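Local coordinates for protein putative transcriptional regulator (Salmonella typhimurium, PDB 1YYV) that probably binds DNA and regulates transcription as a helix-turn-helix protein of the HxlR family, at the interface of chains A and B. Coordinates in Å, arbitrary orientation; residue numbers count along the deposited sequence, not the author numbering. Chains: chain A/B, putative transcriptional regulator.

The interface of chains A and B. Residues chain A 35-36, 38-39, 42, 58-59, 110, 114; chain B 17-19, 26.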
loop_
_atom_site.group_PDB
_atom_site.type_symbol
_atom_site.label_atom_id
_atom_site.label_comp_id
_atom_site.label_asym_id
_atom_site.label_seq_id
_atom_site.Cartn_x
_atom_site.Cartn_y
_atom_site.Cartn_z
ATOM N N ARG A 35 7.944 -0.567 0.365
ATOM C CA ARG A 35 8.593 -0.586 -0.927
ATOM C C ARG A 35 9.223 -1.954 -1.250
ATOM O O ARG A 35 9.265 -2.347 -2.398
ATOM C CB ARG A 35 9.576 0.577 -0.949
ATOM C CG ARG A 35 10.861 0.434 -1.677
ATOM C CD ARG A 35 11.532 1.731 -1.430
ATOM N NE ARG A 35 12.878 1.790 -1.959
ATOM C CZ ARG A 35 13.649 2.860 -1.858
ATOM N NH1 ARG A 35 13.164 3.948 -1.255
ATOM N NH2 ARG A 35 14.887 2.842 -2.360
ATOM N N TRP A 36 9.674 -2.689 -0.239
ATOM C CA TRP A 36 10.167 -4.041 -0.481
ATOM C C TRP A 36 9.059 -5.086 -0.468
ATOM O O TRP A 36 9.119 -6.039 -1.241
ATOM C CB TRP A 36 11.331 -4.395 0.455
ATOM C CG TRP A 36 12.387 -3.275 0.504
ATOM C CD1 TRP A 36 12.844 -2.620 1.624
ATOM C CD2 TRP A 36 13.068 -2.671 -0.619
ATOM N NE1 TRP A 36 13.764 -1.672 1.266
ATOM C CE2 TRP A 36 13.923 -1.675 -0.099
ATOM C CE3 TRP A 36 13.044 -2.884 -2.013
ATOM C CZ2 TRP A 36 14.753 -0.882 -0.924
ATOM C CZ3 TRP A 36 13.873 -2.105 -2.831
ATOM C CH2 TRP A 36 14.705 -1.110 -2.280
ATOM N N VAL A 38 5.965 -4.803 -1.627
ATOM C CA VAL A 38 5.305 -4.770 -2.926
ATOM C C VAL A 38 6.117 -5.568 -3.969
ATOM O O VAL A 38 5.570 -6.296 -4.778
ATOM C CB VAL A 38 5.138 -3.311 -3.485
ATOM C CG1 VAL A 38 4.561 -3.344 -4.918
ATOM C CG2 VAL A 38 4.230 -2.447 -2.609
ATOM N N LEU A 39 7.422 -5.380 -3.964
ATOM C CA LEU A 39 8.293 -5.944 -4.960
ATOM C C LEU A 39 8.386 -7.433 -4.743
ATOM O O LEU A 39 8.314 -8.185 -5.698
ATOM C CB LEU A 39 9.687 -5.298 -4.875
ATOM C CG LEU A 39 9.749 -3.790 -5.136
ATOM C CD1 LEU A 39 11.209 -3.325 -5.212
ATOM C CD2 LEU A 39 8.986 -3.470 -6.426
ATOM N N VAL A 42 5.031 -8.899 -5.963
ATOM C CA VAL A 42 4.851 -8.873 -7.418
ATOM C C VAL A 42 5.771 -9.914 -8.036
ATOM O O VAL A 42 5.320 -10.704 -8.877
ATOM C CB VAL A 42 5.118 -7.470 -8.036
ATOM C CG1 VAL A 42 5.322 -7.576 -9.568
ATOM C CG2 VAL A 42 3.996 -6.482 -7.699
HETATM N N MSE A 58 15.597 -6.600 -7.097
HETATM C CA MSE A 58 15.275 -5.404 -6.307
HETATM C C MSE A 58 16.529 -4.627 -6.038
HETATM O O MSE A 58 17.119 -4.744 -4.963
HETATM C CB MSE A 58 14.629 -5.767 -4.976
HETATM C CG MSE A 58 13.334 -6.482 -5.135
HETATM SE SE MSE A 58 12.861 -7.531 -3.570
HETATM C CE MSE A 58 11.732 -8.740 -4.507
ATOM N N GLY A 59 16.934 -3.842 -7.031
ATOM C CA GLY A 59 18.138 -3.016 -6.927
ATOM C C GLY A 59 17.897 -1.993 -5.834
ATOM O O GLY A 59 16.847 -1.310 -5.817
ATOM N N ALA A 110 -0.086 -1.534 -8.334
ATOM C CA ALA A 110 1.235 -1.273 -8.916
ATOM C C ALA A 110 1.169 -1.089 -10.454
ATOM O O ALA A 110 1.723 -0.123 -11.001
ATOM C CB ALA A 110 2.180 -2.408 -8.574
ATOM N N GLU A 114 2.073 2.228 -12.680
ATOM C CA GLU A 114 3.059 2.187 -13.760
ATOM C C GLU A 114 2.442 2.679 -15.090
ATOM O O GLU A 114 3.039 3.444 -15.824
ATOM C CB GLU A 114 3.637 0.778 -13.877
ATOM C CG GLU A 114 4.338 0.264 -12.595
ATOM C CD GLU A 114 4.737 -1.229 -12.678
ATOM O OE1 GLU A 114 3.909 -2.060 -13.158
ATOM O OE2 GLU A 114 5.869 -1.586 -12.242
ATOM N N ASN B 17 8.406 1.528 -13.666
ATOM C CA ASN B 17 8.982 0.240 -13.275
ATOM C C ASN B 17 9.431 0.266 -11.816
ATOM O O ASN B 17 10.509 0.776 -11.494
ATOM C CB ASN B 17 10.128 -0.183 -14.211
ATOM C CG ASN B 17 10.854 -1.434 -13.725
ATOM O OD1 ASN B 17 10.244 -2.372 -13.204
ATOM N ND2 ASN B 17 12.171 -1.445 -13.891
ATOM N N LEU B 18 8.598 -0.302 -10.944
ATOM C CA LEU B 18 8.832 -0.253 -9.507
ATOM C C LEU B 18 10.093 -1.008 -9.061
ATOM O O LEU B 18 10.631 -0.710 -7.995
ATOM C CB LEU B 18 7.591 -0.735 -8.741
ATOM C CG LEU B 18 6.306 0.114 -8.780
ATOM C CD1 LEU B 18 5.103 -0.762 -8.487
ATOM C CD2 LEU B 18 6.337 1.328 -7.814
ATOM N N PHE B 19 10.572 -1.958 -9.870
ATOM C CA PHE B 19 11.834 -2.676 -9.571
ATOM C C PHE B 19 13.127 -1.834 -9.708
ATOM O O PHE B 19 14.136 -2.117 -9.046
ATOM C CB PHE B 19 11.917 -4.009 -10.339
ATOM C CG PHE B 19 10.958 -5.045 -9.825
ATOM C CD1 PHE B 19 11.335 -5.915 -8.808
ATOM C CD2 PHE B 19 9.650 -5.107 -10.312
ATOM C CE1 PHE B 19 10.438 -6.857 -8.303
ATOM C CE2 PHE B 19 8.744 -6.036 -9.807
ATOM C CZ PHE B 19 9.144 -6.919 -8.799
ATOM N N ARG B 26 7.481 4.775 -7.669
ATOM C CA ARG B 26 7.663 4.519 -6.240
ATOM C C ARG B 26 7.122 5.653 -5.362
ATOM O O ARG B 26 6.568 5.364 -4.314
ATOM C CB ARG B 26 9.129 4.242 -5.874
ATOM C CG ARG B 26 9.713 2.930 -6.398
ATOM C CD ARG B 26 11.137 2.702 -5.843
ATOM N NE ARG B 26 11.649 1.361 -6.137
ATOM C CZ ARG B 26 12.822 0.879 -5.701
ATOM N NH1 ARG B 26 13.620 1.619 -4.938
ATOM N NH2 ARG B 26 13.204 -0.362 -6.026
#
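The carbonyl oxygen O of B:Leu18 takes two hydrogen bonds from B:Arg26. Both chains belong to the HxlR-like helix-turn-helix family, and the two-fold symmetric interface fits a dimer, though the structure alone does not prove one in solution. B:Arg26 NE lies 3.0 Å from B:Leu18 O. B:Arg26 NH2 is 3.3 Å from B:Leu18 O and its bond is more bent. The guanidinium meets the carbonyl side-on, with the oxygen in its plane, and the bond from NE is fairly straight (158° at H). The B:Arg26 chain is extended from CG to NE. This grip probably helps hold the loop before helix 25-33 of chain B, which lies against helices 35-43 and 107-121 of chain A. The backbone N of B:Leu18 donates to the carboxylate OE2 of A:Glu114 at 3.3 Å. The bond is nearly straight (172° at H) and uses the anti lone pair. The side chain of B:Leu18 reaches helix 107-121, with CD1 3.4 Å from A:Ala110 CB. A:Leu39 has CG anti to its carbonyl carbon and lays CD2 over the centre of one face of the B:Phe19 ring, 4.0 Å from the centroid. The same CD2 also touches B:Leu18. With CG1 anti to the backbone N (chi1 163°), A:Val42 brings that methyl to the ring edge, in plane, 3.8 Å from B:Phe19 CE2. The outer end of B:Arg26 crosses A:Arg35 obliquely. NH1 of B:Arg26 is 3.1 Å from NE of A:Arg35, but no hydrogen bond forms. If both guanidinium groups are charged, as expected, they would repel unless nearby groups or solvent offset them. B:Arg26 NH2 also lies 3.7 Å from CZ3 of A:Trp36, with the guanidinium nearly perpendicular to the indole.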